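Local coordinates for nuclear and cytoplasmic polyadenylated RNA-binding protein PUB1 (Saccharomyces cerevisiae, PDB 3MD1) that binds polyadenylated RNA with a preference for poly(U), and T-rich single-stranded DNA, the chain here being its second RNA recognition motif, at residues F2-G7 / D54-A59; V11-E16 / D67-P72; N20-F25 / G46-T51; M34-M37 / S42-Y45; S62-D67 / L73-A78. One frame throughout, in Å; residues are numbered along the deposited sequence. Where two conformers were deposited one is given.

The five contacts belong to one RNA recognition motif, a βαββαβ fold in which two helices pack on one face of an antiparallel sheet. Interactions 1 and 3, with centres about 8 Å apart, set helix 53-63 and the end of helix 15-22 against the neighbouring strands 2-7 and 45-50. Interaction 5 joins the end of helix 53-63 to strand 71-77. Interaction 2 ties the loop leading into helix 15-22 to the hairpin 67-72 and crosses interaction 1 along the chain. Interaction 4, nested inside interaction 3 with centres about 17 Å apart, is the hairpin of strands 28-35 and 42-43. The other sheet face, with Phe-5 and Tyr-45, probably meets RNA, as in related domains.

Interaction 1 of 5, residues F2-G7 / D54-A59; sequences FNLFVG and DDAQNA
Phe-2 opens the contact from the start of strand 2-7, setting its CB 4.0 Å from CB of Ala-56 on helix 53-63. Only this first carbon of the side chain leans on Ala-56. With CG anti to the carbonyl carbon (chi1 -64°), the phenyl ring is carried away from this helix segment; the side chain also touches Gln-53. The next residue, Asn-3, turns to the opposite side of the strand, as expected of a pleated chain.

Leu-4 points back to the helix and brings both branches to it. CD1 and CD2 of Leu-4 each lie 3.7 Å from O of Ala-56, so the fork straddles a backbone carbonyl. CD2 of Leu-4 also approaches CB of Ala-56 at 4.3 Å, and CD1 reaches one turn further to CB of Ala-59, 4.4 Å away. A branched aliphatic chain suits this place because it can reach two residues about a turn apart on the same helix face. Alanines suit the other side: their short side chains let the helix come close, and strand and helix axes approach to 8.2 Å at an angle of 18°, nearly parallel. Phe-50 on strand 45-50 and Trp-77 on strand 71-77 flank Ala-56.

No hydrogen bond links the two segments; the backbone of strand 2-7 is occupied by its neighbours in the sheet, Leu-4 with Val-48 and Phe-5 with Asn-76. What joins helix to strand here is therefore apolar packing, which implies that their association probably rests largely on close fit and the exclusion of water.

Interaction 2 of 5, residues V11-E16 / D67-P72; sequences VNVDDE and DLNGRP
The amides of Asn-12 and Asn-69 meet with their planes 83° apart, almost perpendicular. ND2 of Asn-69 donates to OD1 of Asn-12 over 2.9 Å, in a nearly straight bond (169° at the hydrogen). The acceptor lies in the plane of the Asn-69 amide, whereas the donor stands above the carbonyl plane of Asn-12. CG of Asn-12 sits between the backbone N and the carbonyl carbon (chi1 77°), which swings the amide toward the hairpin. The third flat group, the guanidinium of Arg-71, has a water at its edge, in plane; NH2 of Arg-71 gives it a hydrogen bond of 2.8 Å, and the same water accepts one from N of Val-11 at 2.9 Å. Arg-71 is further engaged by a salt bridge from NE to Asp-8.

Beneath these polar links lies the buried Val-13. CG2 of Val-13 is 3.6 Å from ND2 of Asn-69 and 4.0 Å from CD2 of Leu-68, so a compact branched residue fits under the amide and against the leucine. Val-13 also touches Leu-18, and Thr-17 touches both Leu-68 and Asn-69, extending the packing along helix 15-22.

Asn-69 and Gly-70 both have positive phi, a backbone shape that asparagine and glycine tolerate well, and they form the corner of a type I' turn from Leu-68 to Arg-71. Asp-14 occupies the N-cap of helix 15-22. The RNA recognition motif is recognisable here in the short hairpin that leads into its last strand, packed against the entry to its first helix.

Interaction 3 of 5, residues N20-F25 / G46-T51; sequences NAFKDF and GFVSFT
Val-48 lays CG2 over one face of the Phe-22 ring, 4.1 Å from the centroid and 22° off the normal, a CH-pi contact displaced toward the rim. The nearest ring atom is CD1 of Phe-22, 3.8 Å from CG2 of Val-48. The other branch, CG1 of Val-48, lies 3.9 Å from CB of Phe-22, so the fork of the valine meets both the ring and its stem. CG1 stands anti to the backbone N (chi1 180°), which leaves CG2 beside that nitrogen and turns both methyls to the helix.

A second pair meets differently. CB of Phe-25 abuts the edge of the Phe-50 ring, in its plane, 3.9 Å from CE2. The ring of Phe-25 leads away from the strand, and its own edge receives O of Ala-21 and CA of Phe-22.

An alanine in place of Val-48 lacks both methyls over and beside Phe-22, and a gap would probably open between that ring and the strand.

Further out, the type I turn from Phe-22 to Phe-25, closed by the bond from N of Phe-25 to O of Phe-22 (3.1 Å), presents both phenylalanines to the strand. Val-6 packs on Phe-22 and Val-48, and Leu-4, Ala-56 and Ala-59 pack against Phe-50. A large ring suits Phe-22 because it spans the distance to the sheet, and beta-branched valine suits an extended strand; Phe-25 offers CB to Phe-50 while its ring packs on Met-63. Such packing of the first helix's end on a central strand belongs to the hydrophobic core of the RNA recognition motif's α/β sandwich.

Interaction 4 of 5, residues M34-M37 / S42-Y45; sequences MWDM and SRGY
Arg-43 runs across the backbone of the 34-37 segment to Asp-36. CB of Arg-43 lies 3.6 Å from O of Met-34, and CG passes N of Asp-36. The chain is extended from CG to NE (chi3 180°), putting the guanidinium over Asp-36. NE bonds through a water to O of Trp-35. At the tip, NH2 of Arg-43 stands 3.4 Å from CG of Asp-36, whose CB lies over one guanidinium face; a second water, in plane at the edge, joins NH2 to N of Met-37. Carboxylate and guanidinium are stacked, planes 17° apart, so the salt bridge from OD2 of Asp-36 to NH2 of Arg-43 (3.5 Å) is one of charge, no N-H aimed at the oxygen. OD1 of Asp-36 accepts from N of Gln-38.

The strands belong to the β2-β3 hairpin of the RNA recognition motif. N of Arg-43 donates almost straight to O of Met-34 (2.8 Å, 177°).

An alanine in place of Asp-36 has no carboxylate, which would probably leave Arg-43 without its charge partner and N of Gln-38 without its acceptor.

Gly-44 takes positive phi, its N bonded to OG of Ser-42 in an ST turn. CG of Met-34 packs 3.6 Å from CE2 of Tyr-45.

Interaction 5 of 5, residues S62-D67 / L73-A78; sequences SMQGQD and LRINWA
Two backbone hydrogen bonds join the segments at Leu-73. N of Leu-73 donates to O of Gln-66 (2.8 Å) in a nearly straight bond, and O of Leu-73 accepts from N of Gly-65 at the same length, this one more bent at 140°. Both peptide groups of the leucine are thus engaged at the break in strand 71-77, just before its 74-77 part.

Apolar packing lies on the inner side. CB of Met-63 meets CD1 of Ile-75 at 3.6 Å, while CE of Met-63 reaches CD1 of Leu-73 at 3.9 Å. Bends at chi2 and chi3 fold the methionine so that it lies beside Leu-73, pointing the same way; a flexible unbranched chain suits a place among bulky neighbours, which include Phe-22 and Phe-25. Leu-73 and Ile-75 continue inward to Val-6 and Leu-4.

The turn itself supplies the third element. Gln-66 N bonds to O of Met-63 (3.0 Å), closing a type II turn in which Gly-65 has positive phi, easily adopted without a side chain. CA of Gly-65 sits 4.0 Å from NH1 of Arg-74.

Helix 53-63 is in this way led through a tight turn and fastened to the last core strand, the α2-to-β4 passage of an RNA recognition motif.

Interaction 1 of 5, residues F2-G7 / D54-A59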
# COMPACT_ATOMS: atom_id res chain seq x y z
N PHE A 2 12.14 -2.22 3.43
CA PHE A 2 11.08 -2.48 4.39
C PHE A 2 9.75 -2.12 3.76
O PHE A 2 9.55 -1.02 3.25
CB PHE A 2 11.35 -1.73 5.70
CG PHE A 2 12.60 -2.21 6.39
CD1 PHE A 2 12.56 -3.29 7.27
CD2 PHE A 2 13.83 -1.63 6.10
CE1 PHE A 2 13.73 -3.76 7.89
CE2 PHE A 2 15.01 -2.09 6.71
CZ PHE A 2 14.95 -3.16 7.60
N ASN A 3 8.85 -3.11 3.76
CA ASN A 3 7.71 -3.11 2.85
C ASN A 3 6.39 -3.26 3.56
O ASN A 3 6.22 -4.15 4.40
CB ASN A 3 7.86 -4.27 1.85
CG ASN A 3 9.18 -4.23 1.11
OD1 ASN A 3 9.99 -5.16 1.17
ND2 ASN A 3 9.40 -3.15 0.40
N LEU A 4 5.46 -2.39 3.19
CA LEU A 4 4.10 -2.43 3.70
C LEU A 4 3.13 -3.07 2.71
O LEU A 4 3.15 -2.75 1.51
CB LEU A 4 3.62 -1.03 4.01
CG LEU A 4 4.45 -0.21 5.01
CD1 LEU A 4 3.81 1.15 5.15
CD2 LEU A 4 4.54 -0.91 6.35
N PHE A 5 2.28 -3.96 3.23
CA PHE A 5 1.10 -4.44 2.53
C PHE A 5 -0.04 -3.49 2.82
O PHE A 5 -0.38 -3.26 3.98
CB PHE A 5 0.74 -5.85 2.99
CG PHE A 5 -0.54 -6.38 2.38
CD1 PHE A 5 -1.79 -6.11 2.95
CD2 PHE A 5 -0.48 -7.18 1.25
CE1 PHE A 5 -2.95 -6.62 2.38
CE2 PHE A 5 -1.65 -7.70 0.69
CZ PHE A 5 -2.88 -7.41 1.25
N VAL A 6 -0.66 -2.96 1.76
CA VAL A 6 -1.74 -1.98 1.92
C VAL A 6 -3.02 -2.58 1.34
O VAL A 6 -3.17 -2.70 0.10
CB VAL A 6 -1.39 -0.62 1.25
CG1 VAL A 6 -2.52 0.38 1.43
CG2 VAL A 6 -0.10 -0.05 1.81
N GLY A 7 -3.91 -2.99 2.24
CA GLY A 7 -5.17 -3.61 1.86
C GLY A 7 -6.41 -2.73 1.89
O GLY A 7 -6.37 -1.57 2.33
N ASP A 54 12.05 1.95 10.66
CA ASP A 54 11.35 2.90 11.53
C ASP A 54 10.42 3.81 10.73
O ASP A 54 9.30 4.10 11.16
CB ASP A 54 12.35 3.74 12.35
CG ASP A 54 13.04 2.94 13.44
OD1 ASP A 54 12.62 1.79 13.72
OD2 ASP A 54 14.01 3.46 14.03
N ASP A 55 10.88 4.22 9.54
CA ASP A 55 10.09 5.07 8.65
C ASP A 55 8.90 4.32 8.02
O ASP A 55 7.80 4.88 7.89
CB ASP A 55 10.99 5.68 7.57
CG ASP A 55 11.90 6.79 8.12
OD1 ASP A 55 11.51 7.45 9.10
OD2 ASP A 55 12.99 7.01 7.55
N ALA A 56 9.10 3.06 7.64
CA ALA A 56 7.98 2.24 7.18
C ALA A 56 6.95 2.05 8.31
O ALA A 56 5.75 2.18 8.09
CB ALA A 56 8.48 0.88 6.67
N GLN A 57 7.45 1.79 9.52
CA GLN A 57 6.59 1.65 10.70
C GLN A 57 5.76 2.91 10.94
O GLN A 57 4.56 2.83 11.16
CB GLN A 57 7.43 1.32 11.95
CG GLN A 57 6.60 1.13 13.24
CD GLN A 57 5.84 -0.19 13.29
OE1 GLN A 57 6.42 -1.26 13.14
NE2 GLN A 57 4.53 -0.11 13.50
N ASN A 58 6.41 4.07 10.89
CA ASN A 58 5.68 5.32 11.11
C ASN A 58 4.65 5.63 10.02
O ASN A 58 3.58 6.15 10.31
CB ASN A 58 6.64 6.49 11.27
CG ASN A 58 7.48 6.40 12.53
OD1 ASN A 58 7.06 5.81 13.53
ND2 ASN A 58 8.66 7.01 12.49
N ALA A 59 4.98 5.32 8.77
CA ALA A 59 4.05 5.57 7.67
C ALA A 59 2.82 4.68 7.83
O ALA A 59 1.68 5.12 7.66
CB ALA A 59 4.72 5.33 6.34

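Interaction 2 of 5, residues V11-E16 / D67-P72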
# COMPACT_ATOMS: atom_id res chain seq x y z
N VAL A 11 -11.21 -0.65 -5.84
CA VAL A 11 -10.73 -1.15 -7.14
C VAL A 11 -10.41 -0.04 -8.15
O VAL A 11 -9.76 -0.31 -9.17
CB VAL A 11 -11.68 -2.18 -7.79
CG1 VAL A 11 -11.63 -3.52 -7.02
CG2 VAL A 11 -13.09 -1.62 -7.93
N ASN A 12 -10.86 1.19 -7.88
CA ASN A 12 -10.50 2.34 -8.71
C ASN A 12 -9.15 2.97 -8.36
O ASN A 12 -8.73 3.93 -9.00
CB ASN A 12 -11.63 3.40 -8.73
CG ASN A 12 -11.68 4.25 -7.45
OD1 ASN A 12 -10.93 4.04 -6.50
ND2 ASN A 12 -12.58 5.22 -7.43
N VAL A 13 -8.48 2.43 -7.35
CA VAL A 13 -7.16 2.95 -6.98
C VAL A 13 -6.11 2.34 -7.89
O VAL A 13 -5.91 1.12 -7.89
CB VAL A 13 -6.82 2.68 -5.49
CG1 VAL A 13 -5.36 2.96 -5.21
CG2 VAL A 13 -7.71 3.53 -4.57
N ASP A 14 -5.46 3.19 -8.69
CA ASP A 14 -4.37 2.74 -9.55
C ASP A 14 -3.02 3.09 -8.91
O ASP A 14 -2.98 3.63 -7.80
CB ASP A 14 -4.50 3.33 -10.97
CG ASP A 14 -4.62 4.84 -10.97
OD1 ASP A 14 -4.44 5.50 -9.92
OD2 ASP A 14 -4.91 5.39 -12.06
N ASP A 15 -1.93 2.76 -9.61
CA ASP A 15 -0.59 3.02 -9.09
C ASP A 15 -0.42 4.49 -8.72
O ASP A 15 0.10 4.80 -7.65
CB ASP A 15 0.49 2.62 -10.10
CG ASP A 15 0.70 1.11 -10.17
OD1 ASP A 15 0.22 0.40 -9.27
OD2 ASP A 15 1.35 0.65 -11.14
N GLU A 16 -0.86 5.38 -9.61
CA GLU A 16 -0.75 6.82 -9.39
C GLU A 16 -1.42 7.27 -8.08
O GLU A 16 -0.83 8.01 -7.30
CB GLU A 16 -1.33 7.60 -10.57
CG GLU A 16 -1.15 9.11 -10.50
CD GLU A 16 -1.89 9.84 -11.61
OE1 GLU A 16 -2.14 11.05 -11.46
OE2 GLU A 16 -2.22 9.19 -12.62
N ASP A 67 -8.83 6.99 5.30
CA ASP A 67 -9.57 6.75 4.05
C ASP A 67 -8.82 7.15 2.79
O ASP A 67 -8.23 8.22 2.70
CB ASP A 67 -10.94 7.45 4.09
CG ASP A 67 -12.01 6.62 4.79
OD1 ASP A 67 -11.69 5.53 5.32
OD2 ASP A 67 -13.17 7.05 4.80
N LEU A 68 -8.87 6.26 1.80
CA LEU A 68 -8.42 6.56 0.46
C LEU A 68 -9.54 6.16 -0.48
O LEU A 68 -10.00 5.02 -0.45
CB LEU A 68 -7.15 5.77 0.13
CG LEU A 68 -6.63 5.94 -1.31
CD1 LEU A 68 -6.22 7.39 -1.59
CD2 LEU A 68 -5.47 4.96 -1.53
N ASN A 69 -10.01 7.11 -1.30
CA ASN A 69 -11.15 6.86 -2.19
C ASN A 69 -12.30 6.14 -1.47
O ASN A 69 -12.89 5.20 -1.99
CB ASN A 69 -10.71 6.08 -3.45
CG ASN A 69 -9.84 6.92 -4.38
OD1 ASN A 69 -9.39 8.01 -4.03
ND2 ASN A 69 -9.62 6.41 -5.59
N GLY A 70 -12.60 6.60 -0.25
CA GLY A 70 -13.77 6.14 0.48
C GLY A 70 -13.61 4.86 1.28
O GLY A 70 -14.57 4.41 1.92
N ARG A 71 -12.41 4.28 1.25
CA ARG A 71 -12.14 3.02 1.92
C ARG A 71 -10.98 3.14 2.91
O ARG A 71 -9.93 3.71 2.58
CB ARG A 71 -11.81 1.93 0.90
CG ARG A 71 -12.95 1.60 -0.07
CD ARG A 71 -13.91 0.54 0.47
NE ARG A 71 -13.31 -0.80 0.46
CZ ARG A 71 -13.23 -1.58 -0.62
NH1 ARG A 71 -12.66 -2.77 -0.53
NH2 ARG A 71 -13.73 -1.17 -1.79
N PRO A 72 -11.16 2.57 4.13
CA PRO A 72 -10.08 2.65 5.12
C PRO A 72 -8.89 1.77 4.73
O PRO A 72 -9.06 0.60 4.42
CB PRO A 72 -10.73 2.15 6.41
CG PRO A 72 -11.96 1.42 6.00
CD PRO A 72 -12.37 1.92 4.64
O HOH W 1 -13.60 -1.61 -4.52

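Interaction 3 of 5, residues N20-F25 / G46-T51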
# COMPACT_ATOMS: atom_id res chain seq x y z
N ASN A 20 0.64 8.54 -4.74
CA ASN A 20 0.35 9.90 -4.25
C ASN A 20 0.03 9.92 -2.75
O ASN A 20 0.30 10.92 -2.07
CB ASN A 20 -0.80 10.52 -5.04
CG ASN A 20 -0.36 11.10 -6.39
OD1 ASN A 20 0.83 11.16 -6.70
ND2 ASN A 20 -1.34 11.52 -7.18
N ALA A 21 -0.54 8.82 -2.25
CA ALA A 21 -0.92 8.72 -0.84
C ALA A 21 0.28 8.49 0.08
O ALA A 21 0.22 8.84 1.26
CB ALA A 21 -1.96 7.63 -0.64
N PHE A 22 1.37 7.95 -0.47
CA PHE A 22 2.56 7.63 0.35
C PHE A 22 3.88 8.32 -0.03
O PHE A 22 4.84 8.26 0.75
CB PHE A 22 2.78 6.11 0.40
CG PHE A 22 1.71 5.38 1.17
CD1 PHE A 22 0.54 4.97 0.54
CD2 PHE A 22 1.88 5.09 2.53
CE1 PHE A 22 -0.46 4.29 1.25
CE2 PHE A 22 0.89 4.42 3.25
CZ PHE A 22 -0.29 4.01 2.60
N LYS A 23 3.91 8.94 -1.22
CA LYS A 23 5.08 9.59 -1.87
C LYS A 23 5.99 10.40 -0.94
O LYS A 23 7.22 10.38 -1.07
CB LYS A 23 4.59 10.55 -2.97
CG LYS A 23 4.71 10.06 -4.39
CD LYS A 23 5.05 11.20 -5.35
CE LYS A 23 3.83 11.92 -5.93
NZ LYS A 23 3.20 12.89 -4.98
N ASP A 24 5.37 11.13 -0.02
CA ASP A 24 6.10 12.13 0.76
C ASP A 24 6.57 11.67 2.14
O ASP A 24 7.21 12.43 2.87
CB ASP A 24 5.28 13.42 0.84
CG ASP A 24 5.02 14.02 -0.53
OD1 ASP A 24 5.97 14.18 -1.33
OD2 ASP A 24 3.84 14.34 -0.82
N PHE A 25 6.28 10.43 2.49
CA PHE A 25 6.75 9.90 3.75
C PHE A 25 8.25 9.66 3.71
O PHE A 25 8.77 9.21 2.68
CB PHE A 25 6.02 8.61 4.10
CG PHE A 25 4.64 8.84 4.64
CD1 PHE A 25 4.45 9.15 5.98
CD2 PHE A 25 3.53 8.74 3.81
CE1 PHE A 25 3.17 9.39 6.48
CE2 PHE A 25 2.24 8.95 4.32
CZ PHE A 25 2.07 9.29 5.66
N GLY A 46 -2.13 -3.54 -2.39
CA GLY A 46 -0.90 -3.09 -3.01
C GLY A 46 0.25 -3.11 -2.02
O GLY A 46 0.07 -3.51 -0.87
N PHE A 47 1.41 -2.67 -2.46
CA PHE A 47 2.60 -2.60 -1.63
C PHE A 47 3.24 -1.22 -1.70
O PHE A 47 3.21 -0.57 -2.75
CB PHE A 47 3.65 -3.62 -2.09
CG PHE A 47 3.21 -5.03 -1.97
CD1 PHE A 47 3.30 -5.69 -0.75
CD2 PHE A 47 2.72 -5.72 -3.08
CE1 PHE A 47 2.89 -7.02 -0.63
CE2 PHE A 47 2.31 -7.04 -2.96
CZ PHE A 47 2.39 -7.69 -1.74
N VAL A 48 3.85 -0.80 -0.58
CA VAL A 48 4.66 0.43 -0.50
C VAL A 48 6.01 0.10 0.17
O VAL A 48 6.05 -0.53 1.23
CB VAL A 48 3.92 1.55 0.27
CG1 VAL A 48 4.79 2.79 0.34
CG2 VAL A 48 2.61 1.88 -0.42
N SER A 49 7.11 0.53 -0.47
CA SER A 49 8.47 0.18 -0.05
C SER A 49 9.20 1.37 0.57
O SER A 49 8.99 2.51 0.16
CB SER A 49 9.27 -0.34 -1.25
OG SER A 49 10.55 -0.82 -0.85
N PHE A 50 10.07 1.08 1.54
CA PHE A 50 10.87 2.10 2.24
C PHE A 50 12.31 1.65 2.45
O PHE A 50 12.59 0.44 2.52
CB PHE A 50 10.26 2.41 3.62
CG PHE A 50 8.87 3.00 3.57
CD1 PHE A 50 7.75 2.19 3.40
CD2 PHE A 50 8.68 4.38 3.72
CE1 PHE A 50 6.47 2.75 3.35
CE2 PHE A 50 7.40 4.94 3.68
CZ PHE A 50 6.30 4.12 3.49
N THR A 51 13.24 2.61 2.59
CA THR A 51 14.64 2.26 2.89
C THR A 51 14.85 1.89 4.36
O THR A 51 15.79 1.17 4.71
CB THR A 51 15.65 3.38 2.51
OG1 THR A 51 15.46 4.52 3.37
CG2 THR A 51 15.51 3.80 1.06

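Interaction 4 of 5, residues M34-M37 / S42-Y45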
# COMPACT_ATOMS: atom_id res chain seq x y z
N MET A 34 -1.62 -4.29 -6.80
CA MET A 34 -1.70 -5.64 -7.36
C MET A 34 -2.94 -5.86 -8.20
O MET A 34 -4.05 -5.45 -7.85
CB MET A 34 -1.64 -6.70 -6.27
CG MET A 34 -0.42 -6.58 -5.41
SD MET A 34 1.05 -6.58 -6.42
CE MET A 34 1.06 -8.30 -6.91
N TRP A 35 -2.76 -6.52 -9.33
CA TRP A 35 -3.89 -6.81 -10.21
C TRP A 35 -3.75 -8.21 -10.76
O TRP A 35 -2.64 -8.77 -10.82
CB TRP A 35 -4.01 -5.79 -11.34
CG TRP A 35 -2.75 -5.59 -12.15
CD1 TRP A 35 -1.67 -4.83 -11.81
CD2 TRP A 35 -2.49 -6.11 -13.45
NE1 TRP A 35 -0.73 -4.87 -12.82
CE2 TRP A 35 -1.21 -5.66 -13.83
CE3 TRP A 35 -3.20 -6.94 -14.32
CZ2 TRP A 35 -0.63 -5.98 -15.06
CZ3 TRP A 35 -2.63 -7.27 -15.54
CH2 TRP A 35 -1.35 -6.80 -15.89
N ASP A 36 -4.89 -8.77 -11.12
CA ASP A 36 -4.98 -10.16 -11.56
C ASP A 36 -4.54 -10.26 -13.02
O ASP A 36 -5.21 -9.73 -13.91
CB ASP A 36 -6.43 -10.62 -11.40
CG ASP A 36 -6.64 -12.07 -11.81
OD1 ASP A 36 -5.94 -12.59 -12.70
OD2 ASP A 36 -7.54 -12.70 -11.22
N MET A 37 -3.42 -10.92 -13.28
CA MET A 37 -2.82 -10.91 -14.62
C MET A 37 -3.56 -11.72 -15.68
O MET A 37 -3.18 -11.72 -16.85
CB MET A 37 -1.35 -11.30 -14.56
CG MET A 37 -0.59 -10.19 -13.91
SD MET A 37 1.17 -10.40 -13.98
CE MET A 37 1.56 -8.78 -13.32
N SER A 42 -7.94 -5.00 -10.50
CA SER A 42 -7.25 -4.82 -9.23
C SER A 42 -7.63 -5.90 -8.25
O SER A 42 -8.79 -6.32 -8.20
CB SER A 42 -7.60 -3.46 -8.62
OG SER A 42 -6.98 -3.31 -7.35
N ARG A 43 -6.66 -6.31 -7.45
CA ARG A 43 -6.91 -7.24 -6.37
C ARG A 43 -7.28 -6.52 -5.08
O ARG A 43 -7.50 -7.17 -4.05
CB ARG A 43 -5.69 -8.13 -6.13
CG ARG A 43 -5.39 -9.06 -7.28
CD ARG A 43 -4.57 -10.23 -6.81
NE ARG A 43 -4.27 -11.14 -7.90
CZ ARG A 43 -5.00 -12.20 -8.22
NH1 ARG A 43 -6.09 -12.51 -7.52
NH2 ARG A 43 -4.64 -12.97 -9.25
N GLY A 44 -7.34 -5.19 -5.12
CA GLY A 44 -7.79 -4.41 -3.95
C GLY A 44 -6.73 -4.32 -2.86
O GLY A 44 -7.03 -4.03 -1.70
N TYR A 45 -5.49 -4.58 -3.24
CA TYR A 45 -4.37 -4.35 -2.32
C TYR A 45 -3.13 -4.03 -3.10
O TYR A 45 -3.10 -4.19 -4.32
CB TYR A 45 -4.15 -5.54 -1.36
CG TYR A 45 -3.90 -6.88 -2.03
CD1 TYR A 45 -4.93 -7.81 -2.15
CD2 TYR A 45 -2.64 -7.23 -2.47
CE1 TYR A 45 -4.73 -9.04 -2.73
CE2 TYR A 45 -2.41 -8.50 -3.05
CZ TYR A 45 -3.46 -9.39 -3.18
OH TYR A 45 -3.27 -10.62 -3.74
O HOH W 2 -1.58 -10.55 -8.54
O HOH W 3 -2.11 -12.23 -11.16

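Interaction 5 of 5, residues S62-D67 / L73-A78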
# COMPACT_ATOMS: atom_id res chain seq x y z
N SER A 62 0.80 6.10 10.75
CA SER A 62 0.21 7.35 10.31
C SER A 62 -1.02 7.17 9.42
O SER A 62 -1.99 7.91 9.55
CB SER A 62 1.29 8.11 9.54
OG SER A 62 1.04 9.48 9.54
N MET A 63 -0.97 6.18 8.54
CA MET A 63 -2.01 5.93 7.54
C MET A 63 -3.02 4.83 7.89
O MET A 63 -4.00 4.64 7.18
CB MET A 63 -1.37 5.61 6.17
CG MET A 63 -0.54 6.75 5.60
SD MET A 63 -1.52 8.23 5.22
CE MET A 63 -2.05 7.81 3.56
N GLN A 64 -2.76 4.10 8.97
CA GLN A 64 -3.62 2.99 9.38
C GLN A 64 -5.07 3.44 9.52
O GLN A 64 -5.38 4.37 10.29
CB GLN A 64 -3.13 2.39 10.70
CG GLN A 64 -3.82 1.09 11.10
CD GLN A 64 -3.43 -0.04 10.19
OE1 GLN A 64 -2.39 -0.68 10.37
NE2 GLN A 64 -4.25 -0.27 9.20
N GLY A 65 -5.96 2.79 8.77
CA GLY A 65 -7.39 3.07 8.83
C GLY A 65 -7.84 4.41 8.28
O GLY A 65 -9.01 4.77 8.42
N GLN A 66 -6.91 5.16 7.68
CA GLN A 66 -7.25 6.43 7.06
C GLN A 66 -7.90 6.13 5.72
O GLN A 66 -7.60 5.13 5.08
CB GLN A 66 -6.02 7.33 6.90
CG GLN A 66 -5.25 7.57 8.20
CD GLN A 66 -5.95 8.48 9.20
OE1 GLN A 66 -5.47 8.67 10.32
NE2 GLN A 66 -7.07 9.06 8.79
N ASP A 67 -8.83 6.99 5.30
CA ASP A 67 -9.57 6.75 4.05
C ASP A 67 -8.82 7.15 2.79
O ASP A 67 -8.23 8.22 2.70
CB ASP A 67 -10.94 7.45 4.09
CG ASP A 67 -12.01 6.62 4.79
OD1 ASP A 67 -11.69 5.53 5.32
OD2 ASP A 67 -13.17 7.05 4.80
N LEU A 73 -7.70 2.35 4.77
CA LEU A 73 -6.49 1.60 4.49
C LEU A 73 -6.25 0.57 5.58
O LEU A 73 -6.31 0.89 6.77
CB LEU A 73 -5.28 2.54 4.40
CG LEU A 73 -5.32 3.54 3.23
CD1 LEU A 73 -4.38 4.71 3.52
CD2 LEU A 73 -4.96 2.86 1.91
N ARG A 74 -5.96 -0.66 5.16
CA ARG A 74 -5.68 -1.75 6.10
C ARG A 74 -4.25 -2.19 5.90
O ARG A 74 -3.95 -2.90 4.94
CB ARG A 74 -6.63 -2.94 5.87
CG ARG A 74 -8.08 -2.60 6.03
CD ARG A 74 -8.39 -2.09 7.40
NE ARG A 74 -9.82 -1.78 7.53
CZ ARG A 74 -10.33 -0.94 8.42
NH1 ARG A 74 -9.55 -0.28 9.27
NH2 ARG A 74 -11.65 -0.74 8.45
N ILE A 75 -3.38 -1.78 6.79
CA ILE A 75 -1.95 -1.83 6.53
C ILE A 75 -1.24 -2.79 7.48
O ILE A 75 -1.52 -2.80 8.69
CB ILE A 75 -1.33 -0.40 6.61
CG1 ILE A 75 -2.11 0.59 5.74
CG2 ILE A 75 0.12 -0.43 6.16
CD1 ILE A 75 -1.70 2.05 5.93
N ASN A 76 -0.33 -3.59 6.94
CA ASN A 76 0.53 -4.44 7.75
C ASN A 76 1.88 -4.63 7.09
O ASN A 76 2.08 -4.22 5.95
CB ASN A 76 -0.14 -5.79 8.06
CG ASN A 76 -0.53 -6.56 6.82
OD1 ASN A 76 -1.70 -6.61 6.46
ND2 ASN A 76 0.44 -7.17 6.16
N TRP A 77 2.82 -5.23 7.82
CA TRP A 77 4.10 -5.60 7.23
C TRP A 77 3.85 -6.61 6.11
O TRP A 77 3.07 -7.55 6.28
CB TRP A 77 5.02 -6.21 8.30
CG TRP A 77 5.53 -5.19 9.26
CD1 TRP A 77 5.21 -5.07 10.58
CD2 TRP A 77 6.45 -4.13 8.97
NE1 TRP A 77 5.87 -4.00 11.13
CE2 TRP A 77 6.64 -3.40 10.17
CE3 TRP A 77 7.14 -3.72 7.81
CZ2 TRP A 77 7.49 -2.29 10.25
CZ3 TRP A 77 7.98 -2.61 7.89
CH2 TRP A 77 8.15 -1.90 9.10
N ALA A 78 4.49 -6.40 4.97
CA ALA A 78 4.41 -7.37 3.88
C ALA A 78 4.87 -8.75 4.36
O ALA A 78 5.87 -8.87 5.09
CB ALA A 78 5.23 -6.90 2.69